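Local coordinates for fiber protein 2 (Fowl adenovirus 1, PDB 2VTW), which probably attaches the virion to its host receptor through the trimeric head of the fibre, the C-terminal domain described here, which projects from the capsid vertices, at residues A5-G10 with L35-T40; M43-L48 with P191-C196; F103-N108 with M151-V156; Y124-G129 with L166-F171. All blocks are in the same frame, centred on the assembly; numbering follows the deposited sequence.

Contact 1: residues A5-G10 with L35-T40; sequences AAFTSG and LQQINT
Phe7 carries CG anti to its backbone N (chi1 175°), whereas Gln37 has CG anti to its carbonyl carbon (chi1 -60°). From these starts the ring and the glutamine chain run side by side, pointing the same way. Gln37 OE1 arrives at the edge of the ring, near its plane, 3.5 Å from Phe7 CD2, with the amide turned 56° from the ring. An electron-rich oxygen suits this rim, whose hydrogens are slightly positive. Next round the ring, Phe7 CE2 meets Leu35 CD2 at 4.2 Å.

Ala5, Ser9 and Asn39 share this largely buried face. Its polar ends have partners: Gln37 NE2 bonds Thr46 OG1, Ser9 OG bonds Gly89 O, and Asn39 ND2 bonds Ser102 O.

Ala6, Thr8, Gln36 and Ile38 point to the other face. Thr8 CG2 lies 4.0 Å from Gln36 CG, and a water joins their polar tips, 2.8 Å from Thr8 OG1 and accepting from Gln36 NE2 at 3.0 Å. Ala6 CB touches Ile38 CG2 at 4.2 Å; Ala6 is small and apolar, and Met41 of the second subunit packs on it.

Between the two faces runs the antiparallel ladder of the 4-23/28-40 hairpin. Ala5 with Asn39, Phe7 with Gln37 and Ser9 with Leu35 are hydrogen-bonded pairs, each closed by two N-H to O bonds; Gln37 N to Phe7 O measures 2.8 Å. These pairs spend their backbone polarity on each other, while the side chains divide into a buried face, where Gln37 OE1 lies against the ring edge, and a face that combines a water bridge with subunit packing.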
loop_
_atom_site.group_PDB
_atom_site.type_symbol
_atom_site.label_atom_id
_atom_site.label_comp_id
_atom_site.label_asym_id
_atom_site.label_seq_id
_atom_site.Cartn_x
_atom_site.Cartn_y
_atom_site.Cartn_z
ATOM N N ALA A 5 2.252 -17.499 -8.463
ATOM C CA ALA A 5 3.165 -18.323 -7.670
ATOM C C ALA A 5 3.420 -17.662 -6.308
ATOM O O ALA A 5 3.289 -16.454 -6.186
ATOM C CB ALA A 5 4.489 -18.536 -8.395
ATOM N N ALA A 6 3.779 -18.479 -5.310
ATOM C CA ALA A 6 4.032 -18.072 -3.918
ATOM C C ALA A 6 5.361 -18.610 -3.409
ATOM O O ALA A 6 5.723 -19.746 -3.727
ATOM C CB ALA A 6 2.900 -18.600 -3.016
ATOM N N PHE A 7 6.071 -17.813 -2.610
ATOM C CA PHE A 7 7.248 -18.250 -1.844
ATOM C C PHE A 7 7.074 -17.865 -0.347
ATOM O O PHE A 7 6.593 -16.761 -0.035
ATOM C CB PHE A 7 8.511 -17.601 -2.414
ATOM C CG PHE A 7 9.762 -17.883 -1.636
ATOM C CD1 PHE A 7 10.254 -19.189 -1.515
ATOM C CD2 PHE A 7 10.491 -16.843 -1.056
ATOM C CE1 PHE A 7 11.431 -19.439 -0.816
ATOM C CE2 PHE A 7 11.677 -17.092 -0.350
ATOM C CZ PHE A 7 12.147 -18.394 -0.242
ATOM N N THR A 8 7.449 -18.776 0.557
ATOM C CA THR A 8 7.389 -18.572 2.009
ATOM C C THR A 8 8.718 -18.976 2.617
ATOM O O THR A 8 9.268 -20.029 2.287
ATOM C CB THR A 8 6.288 -19.414 2.658
ATOM O OG1 THR A 8 5.057 -19.164 1.984
ATOM C CG2 THR A 8 6.127 -19.090 4.159
ATOM N N SER A 9 9.235 -18.146 3.507
ATOM C CA SER A 9 10.472 -18.451 4.206
ATOM C C SER A 9 10.434 -17.847 5.602
ATOM O O SER A 9 9.742 -16.867 5.843
ATOM C CB SER A 9 11.659 -17.877 3.449
ATOM O OG SER A 9 12.882 -18.137 4.117
ATOM N N GLY A 10 11.202 -18.433 6.511
ATOM C CA GLY A 10 11.327 -17.912 7.885
ATOM C C GLY A 10 10.448 -18.720 8.794
ATOM O O GLY A 10 9.961 -19.765 8.381
ATOM N N LEU A 35 8.517 -14.254 5.779
ATOM C CA LEU A 35 8.476 -13.666 4.432
ATOM C C LEU A 35 7.508 -14.471 3.584
ATOM O O LEU A 35 7.652 -15.690 3.455
ATOM C CB LEU A 35 9.873 -13.739 3.812
ATOM C CG LEU A 35 10.038 -13.369 2.334
ATOM C CD1 LEU A 35 9.597 -11.894 2.130
ATOM C CD2 LEU A 35 11.505 -13.588 1.872
ATOM N N GLN A 36 6.483 -13.819 3.045
ATOM C CA GLN A 36 5.499 -14.477 2.190
ATOM C C GLN A 36 5.347 -13.590 0.971
ATOM O O GLN A 36 4.942 -12.425 1.106
ATOM C CB GLN A 36 4.167 -14.623 2.917
ATOM C CG GLN A 36 4.208 -15.636 4.092
ATOM C CD GLN A 36 2.982 -15.591 4.964
ATOM O OE1 GLN A 36 2.869 -14.709 5.809
ATOM N NE2 GLN A 36 2.048 -16.527 4.762
ATOM N N GLN A 37 5.737 -14.106 -0.195
ATOM C CA GLN A 37 5.649 -13.373 -1.480
ATOM C C GLN A 37 4.727 -14.075 -2.468
ATOM O O GLN A 37 4.606 -15.310 -2.450
ATOM C CB GLN A 37 7.015 -13.248 -2.105
ATOM C CG GLN A 37 8.011 -12.507 -1.245
ATOM C CD GLN A 37 9.386 -12.480 -1.832
ATOM O OE1 GLN A 37 10.053 -13.512 -1.905
ATOM N NE2 GLN A 37 9.848 -11.294 -2.239
ATOM N N ILE A 38 4.054 -13.293 -3.307
ATOM C CA ILE A 38 3.301 -13.826 -4.433
ATOM C C ILE A 38 3.723 -13.072 -5.707
ATOM O O ILE A 38 4.071 -11.876 -5.648
ATOM C CB ILE A 38 1.735 -13.822 -4.222
ATOM C CG1 ILE A 38 1.201 -12.410 -4.091
ATOM C CG2 ILE A 38 1.303 -14.732 -2.968
ATOM C CD1 ILE A 38 -0.306 -12.227 -4.430
ATOM N N ASN A 39 3.771 -13.791 -6.828
ATOM C CA ASN A 39 3.984 -13.191 -8.149
ATOM C C ASN A 39 2.685 -13.436 -8.866
ATOM O O ASN A 39 2.292 -14.587 -9.039
ATOM C CB ASN A 39 5.148 -13.833 -8.916
ATOM C CG ASN A 39 5.420 -13.178 -10.306
ATOM O OD1 ASN A 39 4.532 -12.672 -10.963
ATOM N ND2 ASN A 39 6.646 -13.259 -10.755
ATOM N N THR A 40 1.997 -12.340 -9.217
ATOM C CA THR A 40 0.784 -12.393 -10.009
ATOM C C THR A 40 1.113 -11.736 -11.330
ATOM O O THR A 40 1.183 -10.507 -11.426
ATOM C CB THR A 40 -0.406 -11.602 -9.332
ATOM O OG1 THR A 40 -0.625 -12.089 -8.017
ATOM C CG2 THR A 40 -1.701 -11.764 -10.093
HETATM O O HOH W 1 2.497 -18.968 2.998
#

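Contact 2: residues M43-L48 with P191-C196; sequences MLTTSL and PVVHTC
An antiparallel ladder joins strand 43-53 to strand 185-197 in the β-sheet of the fibre head, with Leu44, Thr46 and Leu48 in hydrogen-bonded pairs with Cys196, His194 and Val192. Six backbone bonds close these pairs; Thr46 N points almost straight at His194 O, 2.8 Å away with 173° at the hydrogen.

Thr45 and Thr195 face each other in a non-hydrogen-bonded pair. Each holds OG1 anti to its carbonyl carbon, and one water spans the two hydroxyls, 2.8 Å from Thr45 OG1 and 2.7 Å from Thr195 OG1. The methyls turn elsewhere: Thr45 CG2 to Val193 CG1, and Thr195 CG2 to Met43 CG at 3.7 Å, where the two side chains cross at about a right angle. The bent Met43 chain brings SD to 3.5 Å from Cys196 O. Val193 packs on Thr195 of the second subunit, and Thr195 on Val193 of the third.

On the other face, Leu44 CD2 meets Cys196 SG at 4.1 Å. A second water sits 2.7 Å from Thr46 OG1, which is also bonded to Gln37 NE2, and 2.9 Å from His194 ND1, and gives a weak bond to Leu44 O.

β-Branched residues suit the extended backbone, and threonine adds a hydroxyl that can hold water. The chemistry is therefore mixed on both faces: a water links His194 and Thr46 on the face that packs on strand 163-173, while the Thr45-Thr195 bridge lies on the side turned toward the other subunits.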
loop_
_atom_site.group_PDB
_atom_site.type_symbol
_atom_site.label_atom_id
_atom_site.label_comp_id
_atom_site.label_asym_id
_atom_site.label_seq_id
_atom_site.Cartn_x
_atom_site.Cartn_y
_atom_site.Cartn_z
ATOM N N MET A 43 3.819 -9.037 -11.271
ATOM C CA MET A 43 3.790 -8.075 -10.160
ATOM C C MET A 43 4.070 -8.807 -8.863
ATOM O O MET A 43 3.371 -9.760 -8.518
ATOM C CB MET A 43 2.410 -7.384 -10.057
ATOM C CG MET A 43 2.387 -6.132 -9.126
ATOM S SD MET A 43 3.295 -4.729 -9.860
ATOM C CE MET A 43 2.232 -4.345 -11.245
ATOM N N LEU A 44 5.079 -8.338 -8.141
ATOM C CA LEU A 44 5.550 -8.953 -6.924
ATOM C C LEU A 44 4.989 -8.262 -5.683
ATOM O O LEU A 44 5.226 -7.075 -5.471
ATOM C CB LEU A 44 7.084 -8.869 -6.884
ATOM C CG LEU A 44 7.808 -9.655 -5.787
ATOM C CD1 LEU A 44 7.600 -11.223 -5.969
ATOM C CD2 LEU A 44 9.269 -9.259 -5.786
ATOM N N THR A 45 4.285 -9.027 -4.855
ATOM C CA THR A 45 3.804 -8.560 -3.541
ATOM C C THR A 45 4.548 -9.359 -2.476
ATOM O O THR A 45 4.531 -10.582 -2.515
ATOM C CB THR A 45 2.293 -8.789 -3.356
ATOM O OG1 THR A 45 1.565 -8.026 -4.313
ATOM C CG2 THR A 45 1.853 -8.374 -1.958
ATOM N N THR A 46 5.205 -8.639 -1.574
ATOM C CA THR A 46 6.027 -9.163 -0.520
ATOM C C THR A 46 5.447 -8.764 0.845
ATOM O O THR A 46 5.334 -7.575 1.148
ATOM C CB THR A 46 7.463 -8.586 -0.648
ATOM O OG1 THR A 46 8.073 -9.082 -1.853
ATOM C CG2 THR A 46 8.344 -8.930 0.578
ATOM N N SER A 47 5.094 -9.749 1.662
ATOM C CA SER A 47 4.697 -9.528 3.063
ATOM C C SER A 47 5.803 -10.012 3.986
ATOM O O SER A 47 6.236 -11.168 3.902
ATOM C CB SER A 47 3.391 -10.246 3.383
ATOM O OG SER A 47 3.106 -10.178 4.774
ATOM N N LEU A 48 6.263 -9.115 4.854
ATOM C CA LEU A 48 7.399 -9.353 5.733
ATOM C C LEU A 48 7.121 -9.001 7.220
ATOM O O LEU A 48 6.816 -7.857 7.531
ATOM C CB LEU A 48 8.599 -8.529 5.247
ATOM C CG LEU A 48 9.889 -8.653 6.054
ATOM C CD1 LEU A 48 10.441 -10.083 5.873
ATOM C CD2 LEU A 48 10.925 -7.602 5.670
ATOM N N PRO A 191 2.402 -6.880 9.452
ATOM C CA PRO A 191 3.067 -7.226 8.180
ATOM C C PRO A 191 3.461 -5.981 7.389
ATOM O O PRO A 191 2.664 -5.046 7.264
ATOM C CB PRO A 191 2.013 -8.041 7.427
ATOM C CG PRO A 191 0.702 -7.635 8.017
ATOM C CD PRO A 191 0.963 -7.150 9.420
ATOM N N VAL A 192 4.711 -5.940 6.935
ATOM C CA VAL A 192 5.188 -4.865 6.085
ATOM C C VAL A 192 4.985 -5.338 4.660
ATOM O O VAL A 192 5.603 -6.334 4.268
ATOM C CB VAL A 192 6.650 -4.583 6.342
ATOM C CG1 VAL A 192 7.170 -3.498 5.384
ATOM C CG2 VAL A 192 6.866 -4.187 7.822
ATOM N N VAL A 193 4.112 -4.669 3.893
ATOM C CA VAL A 193 3.746 -5.170 2.571
ATOM C C VAL A 193 4.305 -4.222 1.528
ATOM O O VAL A 193 4.135 -2.992 1.618
ATOM C CB VAL A 193 2.232 -5.432 2.387
ATOM C CG1 VAL A 193 1.937 -5.953 1.018
ATOM C CG2 VAL A 193 1.685 -6.418 3.436
ATOM N N HIS A 194 5.039 -4.801 0.575
ATOM C CA HIS A 194 5.667 -4.069 -0.517
ATOM C C HIS A 194 5.167 -4.625 -1.816
ATOM O O HIS A 194 5.050 -5.832 -1.947
ATOM C CB HIS A 194 7.178 -4.256 -0.467
ATOM C CG HIS A 194 7.905 -3.524 -1.541
ATOM N ND1 HIS A 194 8.596 -4.173 -2.537
ATOM C CD2 HIS A 194 8.008 -2.199 -1.810
ATOM C CE1 HIS A 194 9.135 -3.280 -3.344
ATOM N NE2 HIS A 194 8.790 -2.076 -2.929
ATOM N N THR A 195 4.873 -3.749 -2.783
ATOM C CA THR A 195 4.545 -4.176 -4.134
ATOM C C THR A 195 5.513 -3.537 -5.140
ATOM O O THR A 195 5.891 -2.361 -5.040
ATOM C CB THR A 195 3.061 -3.878 -4.507
ATOM O OG1 THR A 195 2.192 -4.540 -3.598
ATOM C CG2 THR A 195 2.713 -4.366 -5.913
ATOM N N CYS A 196 5.945 -4.346 -6.101
ATOM C CA CYS A 196 6.805 -3.860 -7.179
ATOM C C CYS A 196 6.676 -4.796 -8.373
ATOM O O CYS A 196 6.170 -5.918 -8.235
ATOM C CB CYS A 196 8.261 -3.699 -6.730
ATOM S SG CYS A 196 9.175 -5.234 -6.378
HETATM O O HOH W 2 7.812 -6.860 -3.433
HETATM O O HOH W 3 -0.152 -5.809 -4.081
#

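Contact 3: residues F103-N108 with M151-V156; sequences FEPARN and MQVTPV
Asn108 lays its side chain against Val153. Its CB sits 4.0 Å from Val153 CG1 and 3.4 Å from Val153 O. CG stands anti to the backbone N (chi1 -172°) and comes 3.6 Å from the same oxygen. At the tip, ND2 donates to Val153 O at 2.9 Å, with 167° at the hydrogen. The bond lies on a lone pair in the carbonyl plane and only 6° out of the amide plane, so it fixes the turn of the amide well. The other tip atom, OD1, accepts a weak hydrogen bond from Ile110 N. Asparagine suits the place because one short side chain can answer both a strand carbonyl and its own loop.

Val153 returns the contact with both methyls. CG1 touches Ala106 O at 3.4 Å, and CG2 meets Pro105 CB at 3.9 Å. The compact, rigid proline offers an apolar surface to the branched valine, and Cys196 packs on both residues.

The loop of 103-108, which runs between strands 92-94 and 115-116, thus lies against strand 147-157. That strand has strands 129-140 and 163-173 as sheet neighbours, Gln152 and Thr154 bonding through their backbones to Ala168 and Leu166. Toward the third subunit, Asn108 packs on Tyr49 of that chain, while Pro105 faces strand 185-197.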
loop_
_atom_site.group_PDB
_atom_site.type_symbol
_atom_site.label_atom_id
_atom_site.label_comp_id
_atom_site.label_asym_id
_atom_site.label_seq_id
_atom_site.Cartn_x
_atom_site.Cartn_y
_atom_site.Cartn_z
ATOM N N PHE A 103 10.545 -14.718 -8.253
ATOM C CA PHE A 103 10.467 -13.735 -7.178
ATOM C C PHE A 103 11.546 -12.668 -7.229
ATOM O O PHE A 103 11.678 -11.855 -6.308
ATOM C CB PHE A 103 10.391 -14.470 -5.832
ATOM C CG PHE A 103 9.316 -15.454 -5.821
ATOM C CD1 PHE A 103 7.991 -15.058 -5.612
ATOM C CD2 PHE A 103 9.567 -16.774 -6.176
ATOM C CE1 PHE A 103 6.969 -15.974 -5.686
ATOM C CE2 PHE A 103 8.531 -17.691 -6.258
ATOM C CZ PHE A 103 7.228 -17.289 -6.018
ATOM N N GLU A 104 12.283 -12.645 -8.341
ATOM C CA GLU A 104 13.242 -11.608 -8.599
ATOM C C GLU A 104 12.482 -10.346 -8.988
ATOM O O GLU A 104 11.660 -10.377 -9.897
ATOM C CB GLU A 104 14.156 -11.993 -9.751
ATOM C CG GLU A 104 15.290 -11.012 -10.003
ATOM C CD GLU A 104 16.061 -11.300 -11.307
ATOM O OE1 GLU A 104 15.884 -12.405 -11.891
ATOM O OE2 GLU A 104 16.861 -10.414 -11.701
ATOM N N PRO A 105 12.781 -9.232 -8.307
ATOM C CA PRO A 105 12.171 -7.964 -8.706
ATOM C C PRO A 105 12.804 -7.418 -9.983
ATOM O O PRO A 105 14.002 -7.641 -10.235
ATOM C CB PRO A 105 12.486 -7.067 -7.529
ATOM C CG PRO A 105 13.812 -7.620 -7.004
ATOM C CD PRO A 105 13.672 -9.085 -7.146
ATOM N N ALA A 106 12.012 -6.718 -10.792
ATOM C CA ALA A 106 12.537 -6.076 -11.992
ATOM C C ALA A 106 13.603 -5.064 -11.652
ATOM O O ALA A 106 13.645 -4.519 -10.552
ATOM C CB ALA A 106 11.381 -5.426 -12.834
ATOM N N ARG A 107 14.493 -4.811 -12.601
ATOM C CA ARG A 107 15.495 -3.765 -12.473
ATOM C C ARG A 107 14.733 -2.499 -12.145
ATOM O O ARG A 107 13.700 -2.250 -12.745
ATOM C CB ARG A 107 16.226 -3.582 -13.819
ATOM C CG ARG A 107 17.495 -2.694 -13.821
ATOM C CD ARG A 107 17.860 -2.181 -15.283
ATOM N NE ARG A 107 17.585 -0.727 -15.438
ATOM C CZ ARG A 107 16.886 -0.149 -16.418
ATOM N NH1 ARG A 107 16.366 -0.844 -17.420
ATOM N NH2 ARG A 107 16.719 1.161 -16.412
ATOM N N ASN A 108 15.265 -1.724 -11.220
ATOM C CA ASN A 108 14.690 -0.452 -10.806
ATOM C C ASN A 108 15.193 0.688 -11.711
ATOM O O ASN A 108 16.347 1.119 -11.609
ATOM C CB ASN A 108 15.043 -0.204 -9.337
ATOM C CG ASN A 108 14.338 1.005 -8.766
ATOM O OD1 ASN A 108 13.594 1.694 -9.475
ATOM N ND2 ASN A 108 14.546 1.260 -7.481
ATOM N N MET A 151 11.303 1.211 1.301
ATOM C CA MET A 151 11.437 0.007 0.497
ATOM C C MET A 151 11.963 0.362 -0.912
ATOM O O MET A 151 11.383 1.206 -1.614
ATOM C CB MET A 151 10.119 -0.733 0.448
ATOM C CG MET A 151 9.519 -1.027 1.840
ATOM S SD MET A 151 7.761 -1.352 1.732
ATOM C CE MET A 151 7.243 -0.933 3.381
ATOM N N GLN A 152 13.084 -0.272 -1.293
ATOM C CA GLN A 152 13.830 0.110 -2.473
ATOM C C GLN A 152 14.430 -1.125 -3.152
ATOM O O GLN A 152 15.318 -1.793 -2.597
ATOM C CB GLN A 152 14.928 1.097 -2.106
ATOM C CG GLN A 152 15.760 1.640 -3.291
ATOM C CD GLN A 152 17.064 2.237 -2.806
ATOM O OE1 GLN A 152 17.091 3.327 -2.236
ATOM N NE2 GLN A 152 18.156 1.505 -2.999
ATOM N N VAL A 153 13.931 -1.443 -4.344
ATOM C CA VAL A 153 14.606 -2.444 -5.183
ATOM C C VAL A 153 15.968 -1.854 -5.602
ATOM O O VAL A 153 16.054 -0.729 -6.095
ATOM C CB VAL A 153 13.780 -2.811 -6.388
ATOM C CG1 VAL A 153 14.599 -3.651 -7.379
ATOM C CG2 VAL A 153 12.538 -3.550 -5.943
ATOM N N THR A 154 17.027 -2.617 -5.378
ATOM C CA THR A 154 18.393 -2.100 -5.440
ATOM C C THR A 154 19.308 -3.109 -6.138
ATOM O O THR A 154 19.203 -4.306 -5.882
ATOM C CB THR A 154 18.962 -1.906 -4.000
ATOM O OG1 THR A 154 18.043 -1.135 -3.195
ATOM C CG2 THR A 154 20.289 -1.240 -4.053
ATOM N N PRO A 155 20.188 -2.640 -7.026
ATOM C CA PRO A 155 21.223 -3.542 -7.591
ATOM C C PRO A 155 22.347 -3.815 -6.590
ATOM O O PRO A 155 22.928 -2.879 -6.081
ATOM C CB PRO A 155 21.772 -2.765 -8.792
ATOM C CG PRO A 155 21.348 -1.373 -8.612
ATOM C CD PRO A 155 20.272 -1.284 -7.562
ATOM N N VAL A 156 22.634 -5.084 -6.319
ATOM C CA VAL A 156 23.674 -5.439 -5.337
ATOM C C VAL A 156 24.906 -6.043 -6.050
ATOM O O VAL A 156 24.785 -7.051 -6.732
ATOM C CB VAL A 156 23.134 -6.418 -4.281
ATOM C CG1 VAL A 156 24.171 -6.665 -3.191
ATOM C CG2 VAL A 156 21.829 -5.886 -3.667
#

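Contact 4: residues Y124-G129 with L166-F171; sequences YASRFG and LIAFTF
Ser126 makes the polar link to strand 163-173, and its backbone carries the firmer part. Ser126 N donates to Thr170 OG1 at 2.9 Å, with 146° at the hydrogen. Thr170 can receive it because OG1 stands anti to its carbonyl carbon (chi1 -59°), on the side turned toward the loop; the same hydroxyl is also hydrogen-bonded to Thr73 OG1. The serine hydroxyl, anti to its own backbone N (chi1 -170°), lies 3.1 Å from Ala168 O. Arg150 O is a weak rival for its single proton, and the choice between the two is not settled.

Van der Waals contact fills in around these bonds. Ser126 CB is pressed to 3.0 Å from Thr170 OG1, beside the N-H bond to the same oxygen, and lies 3.9 Å from Ala168 CB; small side chains suit so close an approach of loop and strand. Ala168 CB also meets Tyr124 at the edge of its ring, near the ring plane, 4.2 Å from CD2.

Polar partners beyond the two segments complete the setting. Gln152 of strand 147-157 grips the loop at three points, its NE2 bonding Tyr124 OH and its OE1 taking the N-H groups of Arg127 and Phe128.

Further along, Gly129 pairs in an antiparallel ladder with the third subunit, and Arg127 O bonds Arg135 NH1 of that chain. The loop lacks regular pairing with strand 163-173; the Thr170 hydroxyl and the Gln152 amide oxygen instead supply partners for the N-H groups of Ser126, Arg127 and Phe128, and they hold the loop where it meets the third subunit.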
loop_
_atom_site.group_PDB
_atom_site.type_symbol
_atom_site.label_atom_id
_atom_site.label_comp_id
_atom_site.label_asym_id
_atom_site.label_seq_id
_atom_site.Cartn_x
_atom_site.Cartn_y
_atom_site.Cartn_z
ATOM N N TYR A 124 23.513 -0.931 4.228
ATOM C CA TYR A 124 23.002 -0.111 3.144
ATOM C C TYR A 124 21.679 0.562 3.587
ATOM O O TYR A 124 20.763 -0.125 4.041
ATOM C CB TYR A 124 22.766 -0.990 1.920
ATOM C CG TYR A 124 22.257 -0.222 0.717
ATOM C CD1 TYR A 124 23.135 0.476 -0.105
ATOM C CD2 TYR A 124 20.903 -0.195 0.398
ATOM C CE1 TYR A 124 22.687 1.180 -1.196
ATOM C CE2 TYR A 124 20.449 0.517 -0.707
ATOM C CZ TYR A 124 21.348 1.199 -1.487
ATOM O OH TYR A 124 20.936 1.900 -2.582
ATOM N N ALA A 125 21.605 1.889 3.442
ATOM C CA ALA A 125 20.389 2.686 3.722
ATOM C C ALA A 125 19.469 2.724 2.501
ATOM O O ALA A 125 19.766 3.410 1.524
ATOM C CB ALA A 125 20.767 4.116 4.109
ATOM N N SER A 126 18.377 1.965 2.564
ATOM C CA SER A 126 17.250 2.090 1.623
ATOM C C SER A 126 16.722 3.523 1.672
ATOM O O SER A 126 16.344 4.004 2.736
ATOM C CB SER A 126 16.174 1.097 2.014
ATOM O OG SER A 126 15.161 0.987 1.046
ATOM N N ARG A 127 16.713 4.218 0.536
ATOM C CA ARG A 127 16.314 5.642 0.518
ATOM C C ARG A 127 15.275 6.097 -0.537
ATOM O O ARG A 127 14.650 7.147 -0.363
ATOM C CB ARG A 127 17.564 6.492 0.378
ATOM C CG ARG A 127 18.377 6.555 1.673
ATOM C CD ARG A 127 19.541 7.523 1.608
ATOM N NE ARG A 127 19.107 8.827 1.110
ATOM C CZ ARG A 127 18.520 9.780 1.828
ATOM N NH1 ARG A 127 18.287 9.636 3.139
ATOM N NH2 ARG A 127 18.169 10.903 1.213
ATOM N N PHE A 128 15.102 5.339 -1.625
ATOM C CA PHE A 128 14.369 5.838 -2.797
ATOM C C PHE A 128 13.259 4.864 -3.141
ATOM O O PHE A 128 13.502 3.763 -3.641
ATOM C CB PHE A 128 15.316 6.065 -3.996
ATOM C CG PHE A 128 16.495 6.931 -3.666
ATOM C CD1 PHE A 128 16.346 8.299 -3.530
ATOM C CD2 PHE A 128 17.742 6.367 -3.412
ATOM C CE1 PHE A 128 17.449 9.109 -3.181
ATOM C CE2 PHE A 128 18.831 7.149 -3.065
ATOM C CZ PHE A 128 18.690 8.527 -2.954
ATOM N N GLY A 129 12.031 5.298 -2.891
ATOM C CA GLY A 129 10.875 4.447 -2.972
ATOM C C GLY A 129 9.874 4.885 -1.908
ATOM O O GLY A 129 9.990 5.977 -1.333
ATOM N N LEU A 166 17.795 -6.980 -5.644
ATOM C CA LEU A 166 17.147 -7.373 -4.394
ATOM C C LEU A 166 16.284 -6.209 -3.868
ATOM O O LEU A 166 16.424 -5.086 -4.348
ATOM C CB LEU A 166 18.201 -7.721 -3.337
ATOM C CG LEU A 166 18.857 -9.131 -3.387
ATOM C CD1 LEU A 166 19.679 -9.335 -4.670
ATOM C CD2 LEU A 166 19.701 -9.330 -2.122
ATOM N N ILE A 167 15.440 -6.490 -2.866
ATOM C CA ILE A 167 14.675 -5.453 -2.154
ATOM C C ILE A 167 15.299 -5.121 -0.784
ATOM O O ILE A 167 15.372 -5.976 0.070
ATOM C CB ILE A 167 13.164 -5.862 -1.936
ATOM C CG1 ILE A 167 12.576 -6.520 -3.189
ATOM C CG2 ILE A 167 12.342 -4.599 -1.473
ATOM C CD1 ILE A 167 11.296 -7.306 -2.983
ATOM N N ALA A 168 15.728 -3.878 -0.592
ATOM C CA ALA A 168 16.189 -3.386 0.700
ATOM C C ALA A 168 15.004 -2.775 1.472
ATOM O O ALA A 168 14.265 -1.942 0.923
ATOM C CB ALA A 168 17.292 -2.354 0.530
ATOM N N PHE A 169 14.818 -3.233 2.711
ATOM C CA PHE A 169 13.840 -2.680 3.657
ATOM C C PHE A 169 14.625 -2.035 4.771
ATOM O O PHE A 169 15.312 -2.738 5.500
ATOM C CB PHE A 169 12.989 -3.773 4.282
ATOM C CG PHE A 169 12.005 -4.419 3.353
ATOM C CD1 PHE A 169 10.658 -4.166 3.469
ATOM C CD2 PHE A 169 12.422 -5.337 2.408
ATOM C CE1 PHE A 169 9.743 -4.775 2.644
ATOM C CE2 PHE A 169 11.496 -5.960 1.554
ATOM C CZ PHE A 169 10.169 -5.681 1.661
ATOM N N THR A 170 14.564 -0.715 4.905
ATOM C CA THR A 170 15.226 -0.049 6.027
ATOM C C THR A 170 14.180 0.430 7.028
ATOM O O THR A 170 13.305 1.251 6.701
ATOM C CB THR A 170 16.198 1.061 5.610
ATOM O OG1 THR A 170 17.226 0.531 4.750
ATOM C CG2 THR A 170 16.872 1.681 6.831
ATOM N N PHE A 171 14.284 -0.117 8.237
ATOM C CA PHE A 171 13.378 0.165 9.347
ATOM C C PHE A 171 13.913 1.350 10.104
ATOM O O PHE A 171 15.026 1.306 10.609
ATOM C CB PHE A 171 13.264 -1.059 10.245
ATOM C CG PHE A 171 12.640 -2.242 9.556
ATOM C CD1 PHE A 171 11.335 -2.599 9.818
ATOM C CD2 PHE A 171 13.357 -2.999 8.635
ATOM C CE1 PHE A 171 10.736 -3.677 9.174
ATOM C CE2 PHE A 171 12.769 -4.088 7.978
ATOM C CZ PHE A 171 11.474 -4.435 8.248
#

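From the N terminus, contact 1 comes first and closes the hairpin of strands 4-23 and 28-40. Strand 43-53 follows, the next neighbour in the sheet; contact 2 opens there, after contact 1 has closed, but its partner lies near the C terminus and it encloses a long loop. Contacts 3 and 4 both nest inside that loop. They cross each other, the segments running 103-108, 124-129, 151-156, 166-171, so two loops are tied in turn to the adjacent strands 147-157 and 163-173. Side chains of contact 2 pack on both, and Phe103 reaches back to contact 1, joining all four within one head domain.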